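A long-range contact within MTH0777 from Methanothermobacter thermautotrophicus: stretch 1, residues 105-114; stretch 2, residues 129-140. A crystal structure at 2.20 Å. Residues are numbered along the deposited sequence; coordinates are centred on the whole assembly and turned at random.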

# COMPACT_ATOMS: atom_id res chain seq x y z
N GLU A 105 -19.42 12.48 13.62
CA GLU A 105 -19.33 12.73 12.18
C GLU A 105 -18.68 11.49 11.57
O GLU A 105 -17.58 11.11 11.97
CB GLU A 105 -18.51 13.99 11.88
CG GLU A 105 -18.49 14.32 10.40
CD GLU A 105 -17.84 15.67 10.08
OE1 GLU A 105 -16.63 15.84 10.37
OE2 GLU A 105 -18.53 16.54 9.53
N THR A 106 -19.36 10.88 10.62
CA THR A 106 -18.89 9.65 10.01
C THR A 106 -18.76 9.69 8.49
O THR A 106 -19.58 10.31 7.80
CB THR A 106 -19.85 8.51 10.40
OG1 THR A 106 -19.96 8.45 11.83
CG2 THR A 106 -19.36 7.17 9.85
N LEU A 107 -17.78 8.96 7.97
CA LEU A 107 -17.53 8.91 6.54
C LEU A 107 -17.31 7.50 6.04
O LEU A 107 -16.48 6.75 6.57
CB LEU A 107 -16.30 9.76 6.19
CG LEU A 107 -15.82 9.65 4.74
CD1 LEU A 107 -16.88 10.17 3.78
CD2 LEU A 107 -14.50 10.39 4.54
N ALA A 108 -18.07 7.14 5.01
CA ALA A 108 -17.94 5.83 4.39
C ALA A 108 -17.28 6.02 3.05
O ALA A 108 -17.69 6.88 2.27
CB ALA A 108 -19.28 5.22 4.20
N ILE A 109 -16.23 5.23 2.78
CA ILE A 109 -15.51 5.29 1.51
C ILE A 109 -15.75 3.90 0.89
O ILE A 109 -15.17 2.88 1.30
CB ILE A 109 -14.01 5.59 1.74
CG1 ILE A 109 -13.87 7.03 2.25
CG2 ILE A 109 -13.20 5.39 0.44
CD1 ILE A 109 -12.47 7.42 2.71
N ILE A 110 -16.70 3.88 -0.04
CA ILE A 110 -17.13 2.67 -0.71
C ILE A 110 -16.48 2.47 -2.07
O ILE A 110 -16.49 3.37 -2.90
CB ILE A 110 -18.66 2.69 -0.86
CG1 ILE A 110 -19.29 2.81 0.54
CG2 ILE A 110 -19.15 1.47 -1.64
CD1 ILE A 110 -20.80 2.95 0.57
N PHE A 111 -15.96 1.27 -2.29
CA PHE A 111 -15.30 0.98 -3.55
C PHE A 111 -15.34 -0.47 -3.98
O PHE A 111 -15.27 -1.39 -3.17
CB PHE A 111 -13.85 1.47 -3.52
CG PHE A 111 -13.00 0.78 -2.50
CD1 PHE A 111 -13.11 1.10 -1.14
CD2 PHE A 111 -12.10 -0.21 -2.88
CE1 PHE A 111 -12.34 0.44 -0.18
CE2 PHE A 111 -11.32 -0.88 -1.93
CZ PHE A 111 -11.44 -0.55 -0.57
N ASP A 112 -15.46 -0.65 -5.30
CA ASP A 112 -15.48 -1.94 -5.96
C ASP A 112 -15.54 -1.59 -7.45
O ASP A 112 -15.98 -0.50 -7.82
CB ASP A 112 -16.73 -2.73 -5.54
CG ASP A 112 -16.68 -4.18 -6.01
OD1 ASP A 112 -16.27 -5.04 -5.22
OD2 ASP A 112 -17.04 -4.44 -7.17
N ARG A 113 -15.07 -2.49 -8.31
CA ARG A 113 -15.11 -2.21 -9.75
C ARG A 113 -16.50 -2.40 -10.35
O ARG A 113 -16.83 -1.82 -11.38
CB ARG A 113 -14.08 -3.05 -10.50
CG ARG A 113 -12.67 -2.50 -10.37
CD ARG A 113 -12.55 -1.09 -10.97
NE ARG A 113 -12.63 -1.12 -12.43
CZ ARG A 113 -12.51 -0.06 -13.22
NH1 ARG A 113 -12.31 1.15 -12.71
NH2 ARG A 113 -12.59 -0.21 -14.54
N ASP A 114 -17.31 -3.21 -9.69
CA ASP A 114 -18.66 -3.49 -10.15
C ASP A 114 -19.61 -2.41 -9.61
O ASP A 114 -19.77 -2.27 -8.40
CB ASP A 114 -19.09 -4.88 -9.64
CG ASP A 114 -20.42 -5.37 -10.23
OD1 ASP A 114 -21.33 -4.56 -10.47
OD2 ASP A 114 -20.55 -6.60 -10.44
N LEU A 129 -27.13 4.15 8.18
CA LEU A 129 -26.38 5.23 8.81
C LEU A 129 -26.65 6.65 8.38
O LEU A 129 -27.25 6.93 7.34
CB LEU A 129 -24.88 4.99 8.65
CG LEU A 129 -24.19 3.84 9.39
CD1 LEU A 129 -22.68 3.93 9.15
CD2 LEU A 129 -24.50 3.93 10.87
N ASP A 130 -26.14 7.55 9.22
CA ASP A 130 -26.19 8.99 9.04
C ASP A 130 -24.73 9.31 8.73
O ASP A 130 -23.99 9.81 9.59
CB ASP A 130 -26.62 9.64 10.36
CG ASP A 130 -26.65 11.16 10.29
OD1 ASP A 130 -26.66 11.80 11.36
OD2 ASP A 130 -26.68 11.72 9.17
N ALA A 131 -24.29 8.98 7.51
CA ALA A 131 -22.90 9.22 7.14
C ALA A 131 -22.72 9.81 5.76
O ALA A 131 -23.50 9.54 4.85
CB ALA A 131 -22.11 7.92 7.24
N GLU A 132 -21.66 10.59 5.62
CA GLU A 132 -21.32 11.18 4.34
C GLU A 132 -20.68 10.02 3.56
O GLU A 132 -19.94 9.21 4.13
CB GLU A 132 -20.31 12.31 4.55
CG GLU A 132 -20.48 13.48 3.60
CD GLU A 132 -21.61 14.41 4.02
OE1 GLU A 132 -21.54 14.97 5.14
OE2 GLU A 132 -22.55 14.59 3.23
N ILE A 133 -20.99 9.93 2.27
CA ILE A 133 -20.50 8.85 1.43
C ILE A 133 -19.63 9.24 0.23
O ILE A 133 -19.95 10.17 -0.53
CB ILE A 133 -21.70 8.03 0.89
CG1 ILE A 133 -22.51 7.45 2.06
CG2 ILE A 133 -21.22 6.91 -0.04
CD1 ILE A 133 -23.82 6.81 1.65
N ILE A 134 -18.52 8.53 0.07
CA ILE A 134 -17.62 8.70 -1.08
C ILE A 134 -17.60 7.34 -1.73
O ILE A 134 -17.25 6.34 -1.08
CB ILE A 134 -16.18 9.07 -0.67
CG1 ILE A 134 -16.11 10.53 -0.24
CG2 ILE A 134 -15.23 8.87 -1.87
CD1 ILE A 134 -14.75 10.93 0.28
N ALA A 135 -18.01 7.26 -2.98
CA ALA A 135 -18.02 5.98 -3.68
C ALA A 135 -17.37 6.06 -5.05
O ALA A 135 -17.46 7.09 -5.74
CB ALA A 135 -19.44 5.46 -3.78
N ALA A 136 -16.70 4.99 -5.44
CA ALA A 136 -16.04 4.93 -6.75
C ALA A 136 -15.68 3.50 -7.18
O ALA A 136 -15.38 2.63 -6.35
CB ALA A 136 -14.80 5.81 -6.76
N ARG A 137 -15.74 3.28 -8.49
CA ARG A 137 -15.40 2.00 -9.09
C ARG A 137 -13.87 1.99 -9.24
O ARG A 137 -13.33 2.44 -10.25
CB ARG A 137 -16.07 1.86 -10.46
CG ARG A 137 -17.60 1.74 -10.42
CD ARG A 137 -18.27 1.94 -11.80
NE ARG A 137 -18.24 3.35 -12.21
CZ ARG A 137 -17.63 3.81 -13.30
NH1 ARG A 137 -16.98 2.98 -14.12
NH2 ARG A 137 -17.64 5.11 -13.55
N ALA A 138 -13.17 1.50 -8.23
CA ALA A 138 -11.72 1.47 -8.28
C ALA A 138 -11.14 0.21 -7.67
O ALA A 138 -11.57 -0.24 -6.60
CB ALA A 138 -11.13 2.72 -7.57
N HIS A 139 -10.11 -0.32 -8.32
CA HIS A 139 -9.43 -1.50 -7.83
C HIS A 139 -7.93 -1.23 -7.65
O HIS A 139 -7.40 -1.38 -6.56
CB HIS A 139 -9.63 -2.67 -8.77
CG HIS A 139 -8.93 -3.91 -8.33
ND1 HIS A 139 -7.69 -4.29 -8.83
CD2 HIS A 139 -9.26 -4.86 -7.42
CE1 HIS A 139 -7.31 -5.40 -8.25
NE2 HIS A 139 -8.24 -5.77 -7.38
N HIS A 140 -7.25 -0.86 -8.73
CA HIS A 140 -5.82 -0.60 -8.66
C HIS A 140 -5.40 0.86 -8.81
O HIS A 140 -4.35 1.24 -8.33
CB HIS A 140 -5.03 -1.50 -9.62
CG HIS A 140 -5.69 -1.70 -10.94
ND1 HIS A 140 -6.81 -2.50 -11.10
CD2 HIS A 140 -5.40 -1.20 -12.17
CE1 HIS A 140 -7.18 -2.47 -12.37
NE2 HIS A 140 -6.35 -1.69 -13.04
O HOH W 1 -22.00 11.85 10.31

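In parallel strands, residues that lie side by side do not exchange both hydrogen bonds with each other. Each bonding residue of one strand instead sends its N-H and C=O to two residues of the other strand that stand either side of its partner, and the residues between bonding ones make no such bonds across the pair. MTH0777 offers a compact example: the strands running to Phe-111 and to Ala-136 lie at 15° to each other, with their axes 4.6 Å apart at closest approach, and the contact buries 821 Å² over both stretches.

The ladder opens at Thr-106. A water bridges its N, 2.8 Å away, to the O of Asp-130, 2.9 Å away, accepting from the amide and donating to the carbonyl. It thus joins the two backbones just before direct bonding begins. The first direct bond runs from Glu-132 N to Thr-106 O, at 3.0 Å, while Thr-106 CG2 rests 3.9 Å from Ala-131 CB.

Leu-107 lies opposite Glu-132 and makes no backbone hydrogen bond across this pairing. Its CA does approach the O of Glu-132 at 3.4 Å, a CA-H...O contact of the kind that commonly supplements parallel ladders. Its side chain, with chi1 t and chi2 p, brings CD1 to 4.1 Å from Ile-134 CG1, an apolar contact on the same sheet face, made diagonally to the residue two beyond its partner Glu-132.

Ala-108 is a bonding residue. Its N donates to Glu-132 O at 2.9 Å, and its O accepts from Ile-134 N at the same distance, so the two bonds straddle Ile-133. Both are nearly straight, with angles of 172° and 168°. The side chains of Ala-108 and Ile-133 share the other face, CB to CG1 at 4.5 Å.

Ile-109 returns to the face of Leu-107. Its CG1 lies 4.2 Å from Ile-134 CB; both residues are buried, and their aliphatic side chains have no polar group to satisfy. Ile-134 thus meets both aliphatic neighbors.

At Ile-110 the bonding pattern repeats two residues on: its N donates to Ile-134 O at 2.7 Å, and its O accepts from Ala-136 N at 3.0 Å. The residue straddled is now Ala-135. On the face shared with Ala-108, Ile-110 CB meets Ala-135 CB at 4.1 Å, while its CD1 reaches back to within 4.0 Å of Ile-133 CG2, so one aliphatic side chain touches two apolar neighbors.

Phe-111 pairs with Ala-136, whose O lies 3.3 Å from the phenylalanine CA in another CA-H...O contact. The end of the aromatic side chain leads away from the second stretch, although the ring edge still has Ala-138 O 3.8 Å from CD2.

Beyond the strand the ladder fades. Asp-112 N makes a weak hydrogen bond to Ala-136 O at 3.4 Å, and the side chain turns back to its own stretch, where OD2 accepts from Asp-114 N at 2.8 Å. Arg-113 then replaces backbone pairing with a side-chain bond: NH1 donates to Arg-137 O at 3.0 Å, the carbonyl lying near the guanidinium plane, where its N-H groups point. Its aliphatic part packs as well, with CG 3.4 Å from His-139 CB and CD 3.8 Å from Ala-138 CA.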